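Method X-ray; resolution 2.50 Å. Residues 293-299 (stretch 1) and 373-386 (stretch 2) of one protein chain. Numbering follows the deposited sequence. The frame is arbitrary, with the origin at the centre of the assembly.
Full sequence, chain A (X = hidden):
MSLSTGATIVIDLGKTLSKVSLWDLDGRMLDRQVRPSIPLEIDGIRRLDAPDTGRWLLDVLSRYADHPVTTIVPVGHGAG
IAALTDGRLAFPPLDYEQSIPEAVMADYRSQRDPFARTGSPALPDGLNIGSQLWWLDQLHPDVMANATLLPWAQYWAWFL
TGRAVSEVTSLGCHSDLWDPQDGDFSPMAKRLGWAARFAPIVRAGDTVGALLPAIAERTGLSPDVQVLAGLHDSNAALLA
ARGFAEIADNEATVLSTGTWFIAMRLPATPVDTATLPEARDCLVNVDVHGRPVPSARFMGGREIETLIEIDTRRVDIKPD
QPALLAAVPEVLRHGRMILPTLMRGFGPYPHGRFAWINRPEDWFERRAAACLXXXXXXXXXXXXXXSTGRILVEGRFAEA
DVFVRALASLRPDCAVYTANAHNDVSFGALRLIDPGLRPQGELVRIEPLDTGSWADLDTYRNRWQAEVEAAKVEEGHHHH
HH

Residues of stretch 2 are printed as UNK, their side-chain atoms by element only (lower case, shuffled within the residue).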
ATOM      1  N   VAL A 293       6.343 -10.060  -2.914  1.00 22.28           N
ATOM      2  CA  VAL A 293       6.052  -8.910  -3.753  1.00 21.02           C
ATOM      3  C   VAL A 293       7.164  -7.883  -3.599  1.00 21.11           C
ATOM      4  O   VAL A 293       7.085  -6.999  -2.744  1.00 19.86           O
ATOM      5  CB  VAL A 293       4.720  -8.263  -3.352  1.00 20.99           C
ATOM      6  CG1 VAL A 293       4.498  -6.958  -4.111  1.00 20.25           C
ATOM      7  CG2 VAL A 293       3.570  -9.237  -3.566  1.00 20.52           C
ATOM      8  N   PRO A 294       8.216  -8.008  -4.420  1.00 19.63           N
ATOM      9  CA  PRO A 294       9.351  -7.084  -4.353  1.00 21.98           C
ATOM     10  C   PRO A 294       8.888  -5.643  -4.526  1.00 21.52           C
ATOM     11  O   PRO A 294       8.095  -5.353  -5.422  1.00 20.67           O
ATOM     12  CB  PRO A 294      10.222  -7.515  -5.536  1.00 23.01           C
ATOM     13  CG  PRO A 294       9.891  -8.952  -5.736  1.00 21.59           C
ATOM     14  CD  PRO A 294       8.428  -9.075  -5.409  1.00 20.66           C
ATOM     15  N   SER A 295       9.383  -4.753  -3.669  1.00 21.70           N
ATOM     16  CA  SER A 295       8.925  -3.371  -3.657  1.00 22.66           C
ATOM     17  C   SER A 295      10.070  -2.372  -3.545  1.00 22.46           C
ATOM     18  O   SER A 295      11.090  -2.650  -2.924  1.00 22.58           O
ATOM     19  CB  SER A 295       7.946  -3.154  -2.502  1.00 22.97           C
ATOM     20  OG  SER A 295       6.998  -4.208  -2.445  1.00 24.46           O
ATOM     21  N   ALA A 296       9.886  -1.206  -4.153  1.00 22.04           N
ATOM     22  CA  ALA A 296      10.837  -0.110  -4.026  1.00 22.80           C
ATOM     23  C   ALA A 296      10.069   1.200  -4.025  1.00 22.34           C
ATOM     24  O   ALA A 296       9.228   1.425  -4.894  1.00 22.62           O
ATOM     25  CB  ALA A 296      11.834  -0.134  -5.164  1.00 19.92           C
ATOM     26  N   ARG A 297      10.339   2.059  -3.049  1.00 21.89           N
ATOM     27  CA  ARG A 297       9.692   3.366  -3.016  1.00 23.29           C
ATOM     28  C   ARG A 297      10.651   4.549  -2.962  1.00 24.44           C
ATOM     29  O   ARG A 297      11.858   4.400  -2.754  1.00 24.20           O
ATOM     30  CB  ARG A 297       8.657   3.474  -1.880  1.00 25.23           C
ATOM     31  CG  ARG A 297       8.680   2.372  -0.830  1.00 26.75           C
ATOM     32  CD  ARG A 297       9.907   2.430   0.060  1.00 28.18           C
ATOM     33  NE  ARG A 297       9.816   3.398   1.156  1.00 29.24           N
ATOM     34  CZ  ARG A 297       9.159   3.186   2.297  1.00 30.85           C
ATOM     35  NH1 ARG A 297       8.497   2.052   2.479  1.00 31.51           N
ATOM     36  NH2 ARG A 297       9.149   4.110   3.251  1.00 27.73           N
ATOM     37  N   PHE A 298      10.078   5.725  -3.181  1.00 24.22           N
ATOM     38  CA  PHE A 298      10.742   6.999  -2.954  1.00 26.20           C
ATOM     39  C   PHE A 298       9.631   8.037  -2.860  1.00 25.33           C
ATOM     40  O   PHE A 298       8.559   7.854  -3.435  1.00 24.17           O
ATOM     41  CB  PHE A 298      11.740   7.331  -4.071  1.00 25.79           C
ATOM     42  CG  PHE A 298      11.102   7.763  -5.362  1.00 24.01           C
ATOM     43  CD1 PHE A 298      10.555   6.832  -6.228  1.00 23.38           C
ATOM     44  CD2 PHE A 298      11.076   9.102  -5.723  1.00 24.87           C
ATOM     45  CE1 PHE A 298       9.976   7.227  -7.424  1.00 24.02           C
ATOM     46  CE2 PHE A 298      10.500   9.505  -6.918  1.00 24.77           C
ATOM     47  CZ  PHE A 298       9.947   8.562  -7.769  1.00 24.37           C
HETATM   48  N   MSE A 299       9.870   9.108  -2.116  1.00 25.41           N
HETATM   49  CA  MSE A 299       8.815  10.075  -1.849  1.00 25.92           C
HETATM   50  C   MSE A 299       8.606  11.043  -2.999  1.00 26.23           C
HETATM   51  O   MSE A 299       8.741  12.255  -2.838  1.00 30.17           O
HETATM   52  CB  MSE A 299       9.094  10.823  -0.550  1.00 28.87           C
HETATM   53  CG  MSE A 299       8.637  10.054   0.672  1.00 31.25           C
HETATM   54 SE   MSE A 299       8.489  11.191   2.235  1.00 59.37          SE
HETATM   55  CE  MSE A 299      10.370  11.217   2.707  1.00 37.89           C
ATOM     56  N   UNK A 373      12.256  14.201 -13.705  1.00 29.80           N
ATOM     57  CA  UNK A 373      13.091  13.761 -12.594  1.00 29.03           C
ATOM     58  C   UNK A 373      12.452  12.588 -11.850  1.00 28.73           C
ATOM     59  O   UNK A 373      13.149  11.699 -11.354  1.00 27.44           O
ATOM     60  o   UNK A 373      15.083  13.376  -6.469  1.00 31.55           O
ATOM     61  c   UNK A 373      13.348  14.931 -11.635  1.00 29.30           C
ATOM     62  c   UNK A 373      15.158  14.281  -9.996  1.00 31.86           C
ATOM     63  c   UNK A 373      13.815  14.517 -10.256  1.00 30.29           C
ATOM     64  c   UNK A 373      13.326  13.984  -7.955  1.00 28.43           C
ATOM     65  c   UNK A 373      12.910  14.363  -9.214  1.00 28.97           C
ATOM     66  c   UNK A 373      14.662  13.756  -7.720  1.00 30.59           C
ATOM     67  c   UNK A 373      15.584  13.899  -8.736  1.00 32.70           C
ATOM     68  N   UNK A 374      11.124  12.590 -11.776  1.00 27.05           N
ATOM     69  CA  UNK A 374      10.397  11.540 -11.075  1.00 28.51           C
ATOM     70  C   UNK A 374      10.344  10.273 -11.922  1.00 28.00           C
ATOM     71  O   UNK A 374      10.267   9.164 -11.395  1.00 26.52           O
ATOM     72  c   UNK A 374       8.992  12.012 -10.708  1.00 25.75           C
ATOM     73  N   UNK A 375      10.391  10.448 -13.238  1.00 27.89           N
ATOM     74  CA  UNK A 375      10.408   9.318 -14.156  1.00 28.64           C
ATOM     75  C   UNK A 375      11.740   8.591 -14.046  1.00 27.38           C
ATOM     76  O   UNK A 375      11.794   7.361 -14.042  1.00 25.65           O
ATOM     77  c   UNK A 375      10.177   9.787 -15.579  1.00 28.47           C
ATOM     78  N   UNK A 376      12.813   9.366 -13.940  1.00 26.61           N
ATOM     79  CA  UNK A 376      14.162   8.820 -13.881  1.00 27.33           C
ATOM     80  C   UNK A 376      14.421   8.097 -12.568  1.00 26.34           C
ATOM     81  O   UNK A 376      15.071   7.053 -12.547  1.00 26.51           O
ATOM     82  c   UNK A 376      15.619  12.053 -15.403  1.00 33.38           C
ATOM     83  c   UNK A 376      15.187   9.934 -14.089  1.00 29.89           C
ATOM     84  c   UNK A 376      15.770   9.812 -16.547  1.00 34.77           C
ATOM     85  c   UNK A 376      15.082  10.629 -15.451  1.00 32.85           C
ATOM     86  N   UNK A 377      13.910   8.654 -11.475  1.00 26.40           N
ATOM     87  CA  UNK A 377      14.072   8.036 -10.168  1.00 25.31           C
ATOM     88  C   UNK A 377      13.162   6.816 -10.049  1.00 25.87           C
ATOM     89  O   UNK A 377      13.525   5.823  -9.421  1.00 25.48           O
ATOM     90  c   UNK A 377      14.683  10.247  -9.125  1.00 26.22           C
ATOM     91  c   UNK A 377      13.969   8.340  -7.669  1.00 24.48           C
ATOM     92  c   UNK A 377      13.783   9.025  -9.018  1.00 26.40           C
ATOM     93  N   UNK A 378      11.982   6.893 -10.657  1.00 25.06           N
ATOM     94  CA  UNK A 378      11.086   5.744 -10.710  1.00 24.82           C
ATOM     95  C   UNK A 378      11.730   4.658 -11.558  1.00 24.49           C
ATOM     96  O   UNK A 378      11.608   3.470 -11.269  1.00 24.01           O
ATOM     97  c   UNK A 378       9.736   6.133 -11.284  1.00 22.27           C
ATOM     98  N   UNK A 379      12.428   5.088 -12.603  1.00 25.29           N
ATOM     99  CA  UNK A 379      13.139   4.179 -13.492  1.00 25.83           C
ATOM    100  C   UNK A 379      14.199   3.390 -12.731  1.00 24.66           C
ATOM    101  O   UNK A 379      14.326   2.180 -12.899  1.00 23.80           O
ATOM    102  o   UNK A 379      15.883   4.104 -15.351  1.00 29.32           O
ATOM    103  c   UNK A 379      13.792   4.965 -14.629  1.00 27.61           C
ATOM    104  c   UNK A 379      14.643   4.092 -15.522  1.00 29.66           C
ATOM    105  o   UNK A 379      14.072   3.401 -16.394  1.00 27.99           O
ATOM    106  N   UNK A 380      14.961   4.088 -11.897  1.00 23.70           N
ATOM    107  CA  UNK A 380      15.967   3.446 -11.063  1.00 23.40           C
ATOM    108  C   UNK A 380      15.320   2.493 -10.060  1.00 22.46           C
ATOM    109  O   UNK A 380      15.831   1.402  -9.810  1.00 22.75           O
ATOM    110  o   UNK A 380      17.620   5.217 -11.248  1.00 25.73           O
ATOM    111  c   UNK A 380      17.722   3.829  -9.282  1.00 22.16           C
ATOM    112  c   UNK A 380      16.816   4.493 -10.310  1.00 24.91           C
ATOM    113  N   UNK A 381      14.191   2.911  -9.493  1.00 20.82           N
ATOM    114  CA  UNK A 381      13.497   2.114  -8.486  1.00 22.03           C
ATOM    115  C   UNK A 381      12.898   0.835  -9.065  1.00 21.73           C
ATOM    116  O   UNK A 381      12.982  -0.231  -8.457  1.00 19.43           O
ATOM    117  c   UNK A 381      12.430   2.940  -7.802  1.00 21.08           C
ATOM    118  N   UNK A 382      12.295   0.949 -10.243  1.00 20.36           N
ATOM    119  CA  UNK A 382      11.728  -0.202 -10.930  1.00 20.89           C
ATOM    120  C   UNK A 382      12.801  -1.231 -11.259  1.00 21.90           C
ATOM    121  O   UNK A 382      12.551  -2.433 -11.222  1.00 22.41           O
ATOM    122  c   UNK A 382       9.379   1.933 -13.130  1.00 20.50           C
ATOM    123  c   UNK A 382       8.535  -0.147 -11.969  1.00 18.68           C
ATOM    124  c   UNK A 382       9.646   0.903 -12.038  1.00 22.47           C
ATOM    125  c   UNK A 382      11.017   0.239 -12.213  1.00 23.88           C
ATOM    126  N   UNK A 383      13.998  -0.753 -11.579  1.00 22.76           N
ATOM    127  CA  UNK A 383      15.114  -1.635 -11.920  1.00 24.73           C
ATOM    128  C   UNK A 383      15.709  -2.360 -10.715  1.00 22.56           C
ATOM    129  O   UNK A 383      16.163  -3.493 -10.839  1.00 23.83           O
ATOM    130  c   UNK A 383      15.826  -0.580 -14.104  1.00 27.28           C
ATOM    131  c   UNK A 383      16.205  -0.866 -12.668  1.00 23.95           C
ATOM    132  o   UNK A 383      16.451   0.304 -14.728  1.00 28.40           O
ATOM    133  o   UNK A 383      14.898  -1.251 -14.607  1.00 26.24           O
ATOM    134  N   UNK A 384      15.714  -1.704  -9.558  1.00 21.49           N
ATOM    135  CA  UNK A 384      16.185  -2.334  -8.321  1.00 23.00           C
ATOM    136  C   UNK A 384      15.471  -3.648  -8.012  1.00 22.22           C
ATOM    137  O   UNK A 384      16.039  -4.523  -7.367  1.00 24.63           O
ATOM    138  c   UNK A 384      16.032  -1.380  -7.133  1.00 23.12           C
ATOM    139  c   UNK A 384      16.873   0.617  -5.864  1.00 26.31           C
ATOM    140  c   UNK A 384      18.255  -0.339  -7.734  1.00 25.60           C
ATOM    141  c   UNK A 384      17.272  -0.649  -6.615  1.00 25.38           C
ATOM    142  N   UNK A 385      14.231  -3.786  -8.471  1.00 23.07           N
ATOM    143  CA  UNK A 385      13.421  -4.957  -8.145  1.00 22.54           C
ATOM    144  C   UNK A 385      13.150  -5.846  -9.358  1.00 22.48           C
ATOM    145  O   UNK A 385      12.428  -6.836  -9.257  1.00 21.43           O
ATOM    146  c   UNK A 385      11.300  -3.595  -8.394  1.00 22.11           C
ATOM    147  c   UNK A 385      12.072  -4.558  -7.490  1.00 22.10           C
ATOM    148  c   UNK A 385      12.306  -3.927  -6.124  1.00 21.85           C
ATOM    149  c   UNK A 385       9.938  -3.203  -7.853  1.00 20.23           C
ATOM    150  N   UNK A 386      13.724  -5.487 -10.502  1.00 22.92           N
ATOM    151  CA  UNK A 386      13.594  -6.294 -11.702  1.00 21.13           C
ATOM    152  C   UNK A 386      12.257  -6.167 -12.410  1.00 22.54           C
ATOM    153  O   UNK A 386      11.832  -7.092 -13.102  1.00 22.18           O
TER

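Stretch 1 contains the end of a strand, through 298, and most of stretch 2 is helix, running alongside it nearly antiparallel (157°), with axes 7.6 Å apart at their closest.

Position 373 carries one carbon, then a six-carbon ring bearing one oxygen. This is Tyr373; its ring reaches nearer to the strand than its sideways CB suggests but makes no contact with it, and its hydroxyl is hydrogen-bonded elsewhere in the structure.

Position 374 has a single side-chain carbon, pointing sideways, and its backbone O lies 3.7 Å from CZ of Phe298. It is Ala374, a small apolar residue in a buried place.

Position 375, again one carbon, points away from the strand; it is Ala375, small and buried. Position 376 also points away, with four carbons forked at the second. That is Leu376, an apolar side chain buried on the far side of the helix.

At 377 one carbon carries two others and points toward the strand, one of the two lying over a face of the Phe298 ring. This beta-branched pattern is Val377, whose CG1 sits 3.6 Å from CD2 of Phe298 and only 13° off the ring normal, a CH-pi contact.

Position 378 has one carbon; its CA is 3.8 Å and its CB 4.0 Å from CE1 of Phe298. This is Ala378, whose small side chain fits where the ring lies close to the helix backbone.

Position 379 shows two carbons, the second carrying two oxygens. This is Asp379, pointing away from the apolar contact, with OD1 hydrogen-bonded elsewhere. At 380 one carbon bears an oxygen and a carbon, giving Thr380, which is out of reach of the strand and partly exposed, a setting that suits a hydroxyl.

Position 381 has one carbon directed toward the strand. Its CB meets CB of Ala296 at 4.1 Å, while its O lies 3.5 Å from that same Ala296 CB. It is Ala381; small residues on both sides let the CA atoms of Ala296 and Ala381 come within 5.6 Å.

Position 382, four carbons forked at the second, points away; it is Leu382, apolar as suits a buried position. Position 383, two carbons with two terminal oxygens, is Asp383, an exposed acid suited to solvent. Position 384 repeats the four-carbon fork at the second atom: Leu384, directed toward the strand, though its CB is 4.8 Å from CB of Ala296, too far for a contact.

Position 385 has four carbons forked at the first, one arm two carbons long, and its CB lies 4.0 Å from CB of Pro294. It is Ile385, whose branched apolar side chain reaches both Pro294 and Ala296: CG2 is 3.9 Å from CB of Ala296, and CD1 is 3.7 Å from O of Pro294.

Position 386 has no side-chain atoms and is Gly386. Its phi of 77° favours glycine, and it closes the helix in a Schellman motif.

The contact is apolar, without hydrogen bonds between the stretches. Pro294, Ala296 and Phe298, alternate residues of the strand, point toward the helix: Ile385 covers the first two, Ala381 packs on Ala296, and Val377 CG1 lies over one face of the Phe298 ring.

Stretch 2 373-386: YAALVADTALDLIG
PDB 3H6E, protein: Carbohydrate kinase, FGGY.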